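Local coordinates for protein type III effector XopAI (Xanthomonas citri, PDB 6K93) that acts as a type III effector associated with cell invasion, whose domain of mono-ADP-ribosyltransferase fold probably binds arginine-containing peptides, at residues K124-T129 with T193-A198. Numbering follows the deposited sequence.
Sequences KTALIT and TAHGLA
His195 and Ala126 join two helices within the helical part of a mono-ADP-ribosyltransferase fold, the last turn of helix 117-128 lying against the first turn of helix 194-209. CA of Ala126 and CA of His195 come within 4.8 Å. The methyl CB of Ala126 meets CB of Ala198 at 3.9 Å, and Phe199, one residue further on, also packs on Ala126. Beside this apolar patch the imidazole of His195 reaches across. With CG beside the backbone N and anti to the carbonyl carbon (chi1 -67°), the ring swings over to the end of the other helix and presents an edge to it. CD2 of His195 at that edge lies 3.3 Å from Ala126 O, which sits in the ring plane, while NE2 of His195 donates at 2.9 Å to Thr129 OG1, a partner tilted 21° out of that plane. The side chains of Thr129 and His195 cross at about a right angle. Thr129 places its hydroxyl between its own backbone N and carbonyl carbon, from where Thr129 OG1 turns back and donates to Thr125 O at 2.7 Å, coming from above the carbonyl plane, 39° out of it. The hydroxyl is thus gripped twice, accepting from the imidazole N-H and donating to a carbonyl that already takes the amide of Thr129, and these two bonds fix its rotation. Leu90 touches His195, and Arg136, at the start of helix 136-156, touches Thr129. The helix carrying the histidine is itself N-capped by Thr193, whose OG1 accepts from Gly196 N at 2.9 Å.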
loop_
_atom_site.group_PDB
_atom_site.type_symbol
_atom_site.label_atom_id
_atom_site.label_comp_id
_atom_site.label_asym_id
_atom_site.label_seq_id
_atom_site.Cartn_x
_atom_site.Cartn_y
_atom_site.Cartn_z
ATOM N N LYS A 124 2.135 -11.746 8.834
ATOM C CA LYS A 124 1.610 -11.906 10.191
ATOM C C LYS A 124 2.676 -11.559 11.229
ATOM O O LYS A 124 2.418 -10.799 12.169
ATOM C CB LYS A 124 1.092 -13.338 10.404
ATOM C CG LYS A 124 0.644 -13.615 11.827
ATOM C CD LYS A 124 0.128 -15.011 12.012
ATOM C CE LYS A 124 -0.376 -15.173 13.428
ATOM N NZ LYS A 124 -0.950 -16.519 13.663
ATOM N N THR A 125 3.888 -12.108 11.072
ATOM C CA THR A 125 4.950 -11.762 12.008
ATOM C C THR A 125 5.253 -10.274 11.973
ATOM O O THR A 125 5.395 -9.637 13.022
ATOM C CB THR A 125 6.211 -12.544 11.702
ATOM O OG1 THR A 125 5.944 -13.913 11.932
ATOM C CG2 THR A 125 7.371 -12.088 12.601
ATOM N N ALA A 126 5.343 -9.693 10.778
ATOM C CA ALA A 126 5.667 -8.275 10.672
ATOM C C ALA A 126 4.653 -7.422 11.407
ATOM O O ALA A 126 5.022 -6.479 12.115
ATOM C CB ALA A 126 5.751 -7.857 9.204
ATOM N N LEU A 127 3.368 -7.709 11.222
ATOM C CA LEU A 127 2.352 -6.895 11.868
ATOM C C LEU A 127 2.393 -7.071 13.381
ATOM O O LEU A 127 2.381 -6.086 14.124
ATOM C CB LEU A 127 0.970 -7.230 11.317
ATOM C CG LEU A 127 -0.116 -6.230 11.737
ATOM C CD1 LEU A 127 -1.162 -6.053 10.642
ATOM C CD2 LEU A 127 -0.785 -6.691 13.040
ATOM N N ILE A 128 2.463 -8.316 13.856
ATOM C CA ILE A 128 2.385 -8.546 15.292
ATOM C C ILE A 128 3.613 -7.992 16.012
ATOM O O ILE A 128 3.497 -7.514 17.152
ATOM C CB ILE A 128 2.146 -10.045 15.554
ATOM C CG1 ILE A 128 0.739 -10.402 15.085
ATOM C CG2 ILE A 128 2.360 -10.372 17.034
ATOM C CD1 ILE A 128 0.416 -11.864 15.084
ATOM N N THR A 129 4.781 -8.006 15.367
ATOM C CA THR A 129 6.020 -7.557 16.005
ATOM C C THR A 129 6.362 -6.097 15.710
ATOM O O THR A 129 7.437 -5.632 16.111
ATOM C CB THR A 129 7.200 -8.434 15.553
ATOM O OG1 THR A 129 7.462 -8.229 14.163
ATOM C CG2 THR A 129 6.950 -9.892 15.836
ATOM N N THR A 193 13.169 -2.228 5.310
ATOM C CA THR A 193 13.085 -3.063 6.495
ATOM C C THR A 193 12.397 -4.363 6.127
ATOM O O THR A 193 11.600 -4.426 5.191
ATOM C CB THR A 193 12.308 -2.384 7.642
ATOM O OG1 THR A 193 10.926 -2.235 7.277
ATOM C CG2 THR A 193 12.905 -1.026 7.950
ATOM N N ALA A 194 12.709 -5.408 6.888
ATOM C CA ALA A 194 12.000 -6.670 6.704
ATOM C C ALA A 194 10.503 -6.501 6.900
ATOM O O ALA A 194 9.699 -7.084 6.165
ATOM C CB ALA A 194 12.537 -7.727 7.673
ATOM N N HIS A 195 10.108 -5.722 7.909
ATOM C CA HIS A 195 8.682 -5.527 8.164
ATOM C C HIS A 195 7.990 -4.872 6.971
ATOM O O HIS A 195 6.896 -5.282 6.549
ATOM C CB HIS A 195 8.478 -4.677 9.404
ATOM C CG HIS A 195 8.916 -5.356 10.653
ATOM N ND1 HIS A 195 10.241 -5.632 10.912
ATOM C CD2 HIS A 195 8.209 -5.836 11.705
ATOM C CE1 HIS A 195 10.320 -6.265 12.071
ATOM N NE2 HIS A 195 9.105 -6.387 12.578
ATOM N N GLY A 196 8.602 -3.824 6.436
ATOM C CA GLY A 196 8.025 -3.137 5.297
ATOM C C GLY A 196 7.903 -4.026 4.079
ATOM O O GLY A 196 6.900 -3.988 3.372
ATOM N N LEU A 197 8.939 -4.813 3.794
ATOM C CA LEU A 197 8.888 -5.681 2.620
ATOM C C LEU A 197 7.796 -6.732 2.763
ATOM O O LEU A 197 7.094 -7.051 1.800
ATOM C CB LEU A 197 10.253 -6.344 2.388
ATOM C CG LEU A 197 11.358 -5.374 2.001
ATOM C CD1 LEU A 197 12.693 -6.093 2.066
ATOM C CD2 LEU A 197 11.140 -4.764 0.631
ATOM N N ALA A 198 7.624 -7.279 3.969
ATOM C CA ALA A 198 6.588 -8.274 4.199
ATOM C C ALA A 198 5.198 -7.661 4.045
ATOM O O ALA A 198 4.323 -8.251 3.417
ATOM C CB ALA A 198 6.763 -8.883 5.598
#